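Local coordinates for extracellular sialidase/neuraminidase, putative (Aspergillus fumigatus, PDB 2XZI), which hydrolyses terminal Kdn (deaminoneuraminic acid) residues from their glycosides, acting as a Kdnase within the sialidase family, at the sodium ion site and the deamino-alpha-neuraminic acid site. Numbering follows the deposited sequence.

Contact 1: the sodium ion site. Residues 59, 67-69, 96-100. With NA (sodium ion), chain B.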
ATOM      1  N   ARG A  59     -16.611  -6.992   0.082  1.00  7.92           N
ATOM      2  CA  ARG A  59     -17.513  -8.098   0.321  1.00  8.69           C
ATOM      3  C   ARG A  59     -18.292  -8.533  -0.898  1.00  8.23           C
ATOM      4  O   ARG A  59     -18.312  -9.732  -1.221  1.00  7.53           O
ATOM      5  CB  ARG A  59     -18.444  -7.759   1.466  1.00  8.75           C
ATOM      6  CG  ARG A  59     -17.736  -7.730   2.827  1.00  9.64           C
ATOM      7  CD  ARG A  59     -17.879  -9.037   3.592  1.00 11.11           C
ATOM      8  NE  ARG A  59     -19.285  -9.314   3.927  1.00 11.40           N
ATOM      9  CZ  ARG A  59     -19.972 -10.374   3.494  1.00 12.68           C
ATOM     10  NH1 ARG A  59     -19.400 -11.299   2.716  1.00 12.60           N
ATOM     11  NH2 ARG A  59     -21.245 -10.509   3.864  1.00 15.36           N
ATOM     12  N   ASP A  67     -19.835  -2.356   1.855  1.00  9.19           N
ATOM     13  CA  ASP A  67     -19.294  -3.162   2.934  1.00  9.43           C
ATOM     14  C   ASP A  67     -17.898  -3.678   2.564  1.00  8.51           C
ATOM     15  O   ASP A  67     -17.740  -4.562   1.700  1.00  8.73           O
ATOM     16  CB  ASP A  67     -20.250  -4.324   3.233  1.00 10.11           C
ATOM     17  CG  ASP A  67     -19.858  -5.111   4.459  1.00 12.23           C
ATOM     18  OD1 ASP A  67     -18.949  -4.687   5.213  1.00 12.61           O
ATOM     19  OD2 ASP A  67     -20.480  -6.170   4.693  1.00 14.62           O
ATOM     20  N   ILE A  68     -16.889  -3.117   3.233  1.00  7.41           N
ATOM     21  CA  ILE A  68     -15.485  -3.455   2.986  1.00  6.68           C
ATOM     22  C   ILE A  68     -14.824  -3.600   4.336  1.00  7.04           C
ATOM     23  O   ILE A  68     -14.950  -2.713   5.183  1.00  7.49           O
ATOM     24  CB  ILE A  68     -14.784  -2.364   2.135  1.00  7.00           C
ATOM     25  CG1 ILE A  68     -15.435  -2.228   0.757  1.00  6.19           C
ATOM     26  CG2 ILE A  68     -13.283  -2.639   2.013  1.00  6.99           C
ATOM     27  CD1 ILE A  68     -14.969  -1.024  -0.056  1.00  7.92           C
ATOM     28  N   ASN A  69     -14.158  -4.735   4.542  1.00  6.83           N
ATOM     29  CA  ASN A  69     -13.449  -5.021   5.790  1.00  7.74           C
ATOM     30  C   ASN A  69     -11.951  -4.978   5.586  1.00  7.30           C
ATOM     31  O   ASN A  69     -11.464  -5.258   4.479  1.00  7.95           O
ATOM     32  CB  ASN A  69     -13.877  -6.382   6.387  1.00  7.95           C
ATOM     33  CG  ASN A  69     -15.356  -6.483   6.593  1.00  9.61           C
ATOM     34  OD1 ASN A  69     -16.042  -5.474   6.690  1.00 10.46           O
ATOM     35  ND2 ASN A  69     -15.865  -7.712   6.706  1.00 13.22           N
ATOM     36  N   GLY A  96     -13.948  -5.039  10.872  1.00 10.13           N
ATOM     37  CA  GLY A  96     -15.008  -5.275   9.885  1.00 11.67           C
ATOM     38  C   GLY A  96     -16.376  -4.812  10.356  1.00 12.66           C
ATOM     39  O   GLY A  96     -17.394  -5.080   9.711  1.00 13.33           O
ATOM     40  N   SER A  97     -16.405  -4.100  11.477  1.00 13.95           N
ATOM     41  CA  SER A  97     -17.664  -3.679  12.099  1.00 14.87           C
ATOM     42  C   SER A  97     -18.561  -2.837  11.184  1.00 14.82           C
ATOM     43  O   SER A  97     -18.093  -1.904  10.539  1.00 15.19           O
ATOM     44  CB  SER A  97     -17.374  -2.930  13.403  1.00 15.33           C
ATOM     45  OG  SER A  97     -16.465  -1.858  13.199  1.00 17.78           O
ATOM     46  N   GLY A  98     -19.849  -3.166  11.139  1.00 15.18           N
ATOM     47  CA  GLY A  98     -20.798  -2.401  10.335  1.00 15.65           C
ATOM     48  C   GLY A  98     -20.754  -2.781   8.863  1.00 15.30           C
ATOM     49  O   GLY A  98     -20.063  -3.740   8.482  1.00 16.64           O
ATOM     50  N   ALA A  99     -21.487  -2.033   8.035  1.00 14.43           N
ATOM     51  CA  ALA A  99     -21.543  -2.267   6.580  1.00 14.01           C
ATOM     52  C   ALA A  99     -20.899  -1.100   5.818  1.00 13.24           C
ATOM     53  O   ALA A  99     -21.105  -0.917   4.603  1.00 13.38           O
ATOM     54  CB  ALA A  99     -22.975  -2.471   6.134  1.00 14.78           C
ATOM     55  N   GLY A 100     -20.115  -0.316   6.552  1.00 12.96           N
ATOM     56  CA  GLY A 100     -19.329   0.753   5.970  1.00 12.49           C
ATOM     57  C   GLY A 100     -18.009   0.232   5.437  1.00 11.90           C
ATOM     58  O   GLY A 100     -17.749  -0.982   5.405  1.00 11.11           O
TER
HETATM   59 NA    NA B 502     -18.166  -4.864   7.513  1.00 12.27          NA
HETATM   60  O   HOH W   1     -17.146  -2.916   6.970  1.00 12.81           O
HETATM   61  O   HOH W   2     -18.807  -7.196   6.973  1.00 21.31           O

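Contact 2: the deamino-alpha-neuraminic acid site. Residues 301-303, 356, 358, 362, 368. With KDM (deamino-alpha-neuraminic acid), chain C.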
ATOM      1  N   SER A 301      -2.347   2.658 -18.895  1.00 11.26           N
ATOM      2  CA  SER A 301      -2.727   1.316 -18.454  1.00 10.11           C
ATOM      3  C   SER A 301      -2.187   1.012 -17.063  1.00  9.20           C
ATOM      4  O   SER A 301      -1.085   1.440 -16.716  1.00  8.96           O
ATOM      5  CB  SER A 301      -2.175   0.277 -19.429  1.00 10.68           C
ATOM      6  OG  SER A 301      -2.462  -1.042 -18.993  1.00 11.51           O
ATOM      7  N   ARG A 302      -2.965   0.264 -16.287  1.00  8.46           N
ATOM      8  CA  ARG A 302      -2.487  -0.256 -15.002  1.00  7.92           C
ATOM      9  C   ARG A 302      -1.728  -1.566 -15.155  1.00  8.10           C
ATOM     10  O   ARG A 302      -1.231  -2.108 -14.176  1.00  7.56           O
ATOM     11  CB  ARG A 302      -3.635  -0.405 -13.990  1.00  8.22           C
ATOM     12  CG  ARG A 302      -4.146   0.956 -13.510  1.00  7.93           C
ATOM     13  CD  ARG A 302      -5.240   0.859 -12.482  1.00  7.16           C
ATOM     14  NE  ARG A 302      -5.596   2.207 -12.042  1.00  9.40           N
ATOM     15  CZ  ARG A 302      -6.359   2.501 -10.995  1.00  7.80           C
ATOM     16  NH1 ARG A 302      -6.869   1.536 -10.218  1.00  9.48           N
ATOM     17  NH2 ARG A 302      -6.603   3.770 -10.694  1.00  9.44           N
ATOM     18  N   ARG A 303      -1.601  -2.054 -16.385  1.00  7.99           N
ATOM     19  CA  ARG A 303      -1.044  -3.378 -16.649  1.00  8.56           C
ATOM     20  C   ARG A 303       0.400  -3.320 -17.145  1.00  8.92           C
ATOM     21  O   ARG A 303       0.801  -4.118 -17.997  1.00 10.29           O
ATOM     22  CB  ARG A 303      -1.888  -4.105 -17.697  1.00  9.41           C
ATOM     23  CG  ARG A 303      -3.298  -4.411 -17.253  1.00  9.47           C
ATOM     24  CD  ARG A 303      -3.966  -5.353 -18.239  1.00 14.45           C
ATOM     25  NE  ARG A 303      -5.379  -5.521 -17.922  1.00 16.75           N
ATOM     26  CZ  ARG A 303      -6.276  -6.107 -18.716  1.00 18.00           C
ATOM     27  NH1 ARG A 303      -5.929  -6.607 -19.898  1.00 18.90           N
ATOM     28  NH2 ARG A 303      -7.540  -6.191 -18.321  1.00 18.89           N
ATOM     29  N   ASP A 356      -6.593  -8.354 -11.827  1.00  7.08           N
ATOM     30  CA  ASP A 356      -7.995  -8.155 -12.203  1.00  8.04           C
ATOM     31  C   ASP A 356      -8.371  -9.172 -13.243  1.00  8.45           C
ATOM     32  O   ASP A 356      -7.771  -9.224 -14.313  1.00  8.66           O
ATOM     33  CB  ASP A 356      -8.148  -6.733 -12.768  1.00  8.18           C
ATOM     34  CG  ASP A 356      -9.603  -6.324 -13.036  1.00  9.23           C
ATOM     35  OD1 ASP A 356     -10.527  -7.163 -13.052  1.00  8.64           O
ATOM     36  OD2 ASP A 356      -9.817  -5.123 -13.259  1.00 13.27           O
ATOM     37  N   PHE A 358     -11.101  -9.218 -14.869  1.00 11.06           N
ATOM     38  CA  PHE A 358     -11.691  -8.424 -15.952  1.00 11.37           C
ATOM     39  C   PHE A 358     -12.870  -9.152 -16.632  1.00 11.81           C
ATOM     40  O   PHE A 358     -13.207  -8.886 -17.784  1.00 11.98           O
ATOM     41  CB  PHE A 358     -10.613  -8.020 -16.964  1.00 11.88           C
ATOM     42  CG  PHE A 358     -10.880  -6.713 -17.643  1.00 13.36           C
ATOM     43  CD1 PHE A 358     -10.837  -5.521 -16.924  1.00 14.95           C
ATOM     44  CD2 PHE A 358     -11.153  -6.660 -19.006  1.00 14.03           C
ATOM     45  CE1 PHE A 358     -11.075  -4.297 -17.549  1.00 15.51           C
ATOM     46  CE2 PHE A 358     -11.393  -5.441 -19.640  1.00 15.18           C
ATOM     47  CZ  PHE A 358     -11.350  -4.258 -18.910  1.00 14.07           C
ATOM     48  N   THR A 362     -14.606  -3.191 -16.853  1.00 15.76           N
ATOM     49  CA  THR A 362     -14.437  -2.175 -15.815  1.00 16.27           C
ATOM     50  C   THR A 362     -15.574  -2.202 -14.793  1.00 15.42           C
ATOM     51  O   THR A 362     -15.569  -1.426 -13.827  1.00 15.90           O
ATOM     52  CB  THR A 362     -14.349  -0.763 -16.426  1.00 16.94           C
ATOM     53  OG1 THR A 362     -15.538  -0.496 -17.171  1.00 18.34           O
ATOM     54  CG2 THR A 362     -13.133  -0.638 -17.347  1.00 17.88           C
ATOM     55  N   ARG A 368     -11.248  -9.221  -8.238  1.00  6.75           N
ATOM     56  CA  ARG A 368      -9.908  -8.690  -8.018  1.00  6.56           C
ATOM     57  C   ARG A 368      -9.167  -9.527  -6.995  1.00  6.03           C
ATOM     58  O   ARG A 368      -9.711  -9.854  -5.936  1.00  5.77           O
ATOM     59  CB  ARG A 368      -9.965  -7.244  -7.531  1.00  7.53           C
ATOM     60  CG  ARG A 368     -10.862  -6.347  -8.336  1.00  8.23           C
ATOM     61  CD  ARG A 368     -10.409  -6.224  -9.792  1.00  9.71           C
ATOM     62  NE  ARG A 368     -11.159  -5.183 -10.490  1.00 12.02           N
ATOM     63  CZ  ARG A 368     -10.850  -3.887 -10.440  1.00 14.87           C
ATOM     64  NH1 ARG A 368      -9.788  -3.468  -9.739  1.00 14.32           N
ATOM     65  NH2 ARG A 368     -11.601  -3.003 -11.091  1.00 13.39           N
TER
HETATM   66  C2  KDM C 501      -7.818  -1.167 -16.940  1.00 26.14           C
HETATM   67  C1  KDM C 501      -6.675  -0.199 -16.554  1.00 27.02           C
HETATM   68  C3  KDM C 501      -7.335  -2.635 -16.938  1.00 25.94           C
HETATM   69  C4  KDM C 501      -7.076  -3.139 -15.503  1.00 24.74           C
HETATM   70  C5  KDM C 501      -8.270  -2.846 -14.580  1.00 23.86           C
HETATM   71  C6  KDM C 501      -8.666  -1.354 -14.651  1.00 25.43           C
HETATM   72  C7  KDM C 501      -9.875  -0.835 -13.844  1.00 27.17           C
HETATM   73  C8  KDM C 501     -10.043   0.695 -14.049  1.00 28.91           C
HETATM   74  C9  KDM C 501     -11.273   1.310 -13.343  1.00 30.43           C
HETATM   75  O5  KDM C 501      -7.946  -3.197 -13.224  1.00 20.17           O
HETATM   76  O1A KDM C 501      -6.969   0.770 -15.813  1.00 27.01           O
HETATM   77  O1B KDM C 501      -5.532  -0.446 -17.005  1.00 25.26           O
HETATM   78  O4  KDM C 501      -6.819  -4.547 -15.552  1.00 23.96           O
HETATM   79  O6  KDM C 501      -8.950  -1.028 -16.049  1.00 26.05           O
HETATM   80  O7  KDM C 501     -11.071  -1.515 -14.256  1.00 26.53           O
HETATM   81  O8  KDM C 501      -8.856   1.380 -13.626  1.00 28.51           O
HETATM   82  O9  KDM C 501     -11.591   0.615 -12.129  1.00 31.75           O
HETATM   83  O2  KDM C 501      -8.286  -0.846 -18.258  1.00 28.29           O
HETATM   84  O   HOH W   3     -12.098  -4.081 -13.619  1.00 19.60           O
HETATM   85  O   HOH W   4      -5.240  -1.196 -19.505  1.00 25.90           O

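Contact 1: the sodium ion site
The sodium ion lies where the start of strand 68-74 meets the glycine-rich loop 96-100, and six oxygens are seen around it in a distorted octahedron. Asp67 is the charged ligand and is worth following outward from CB. Its first torsion puts CG anti to the backbone N (chi1 -173°), which swings the carboxylate towards the ion. Asp67 CG itself stays 3.5 Å from NA, and the two oxygens then take different jobs. Carboxylate oxygen Asp67 OD1 binds NA at 2.4 Å, so the carboxylate is monodentate. The other oxygen, Asp67 OD2, stands back at 3.9 Å from NA; it turns instead to water 2, itself a metal ligand, and on its far side to Arg59. That arginine comes up with Arg59 NE at 3.5 Å from Asp67 OD2, a loose salt bridge with a weak hydrogen bond, which may help to balance the charge of the carboxylate.

Asn69, two residues further on and already inside strand 68-74, has CG beside its backbone N (chi1 -55°) and presents the amide oxygen OD1 to NA at 2.4 Å. Its ND2 donates to water 2 with an angle of 154° at the hydrogen, so the flip of the amide is settled: oxygen to the metal, nitrogen to the water. Water 2 is therefore shared by Asp67, Asn69 and the ion.

From the opposite side come two main-chain carbonyls. Gly96 O sits across the metal from Asp67 OD1, and Gly98 O across from Asn69 OD1, with Ser97 linking the two glycines and pointing its side chain away from the ion. Water 1 and water 2 are roughly opposite each other. The site looks structural, pinning loop to strand, although the sodium could come from the crystallisation medium. Water 1 lies 2.8 Å from Ile68 O and 2.6 Å from Gly100 O.

Contact 2: the deamino-alpha-neuraminic acid site
This appears to be a second Kdn pocket on the sialidase propeller, set between loop 301-303 and the end of strand 349-356, with the start of strand 368-375 closing one side. The ligand, deamino-alpha-neuraminic acid (Kdn), is poorly ordered. Its carboxylate is met by main chain: Arg302 N donates almost straight to Kdn O1B at 2.8 Å (175° at H), and water 4 joins the same oxygen to Ser301 OG. That serine hydroxyl also accepts from Arg303 N, bracing the loop.

The Arg303 side chain runs extended along the C3/C4 edge of the sugar and takes Kdn hydroxyl O4 side-on, NE at 2.9 Å and NH2 at 3.3 Å, with O4 lying in the guanidinium plane. NH2 also rests over one face of the Phe358 ring, near its rim. On the next carbon, Kdn hydroxyl O5 gives its hydrogen to Asp356 OD2 at 2.7 Å, on the anti lone pair. Arg368 NE forms a salt bridge with Asp356 OD2 (3.1 Å) and may hold the carboxylate in place; OD2 sits above the guanidinium face. Water 3 ties Asp356 OD2 and Arg368 NH2 to the glycerol hydroxyl O7, while Thr362 CG2 comes alongside at 3.8 Å from Kdn O7. Arg302, meanwhile, turns a guanidinium face to O8. Since Kdn also occupies the catalytic pocket, this site is best read as an additional binding position, perhaps filled because the crystal was exposed to Kdn.

Contact 1 and contact 2 share no residue, and the centres of their C-alpha atoms lie about 23 Å apart in the single chain of the assembly. Both border the catalytic pocket along the sequence. Arg58 and Asp64, which line it, flank or lie within the stretch between Arg59 and Asp67 of contact 1, so the sodium may steady the loop carrying Asp64, the likely acid/base. Arg302 of contact 2 belongs to the catalytic pocket itself, as one of the arginine triad. One site thus seems to be scaffold, the other a surface neighbour of the active centre.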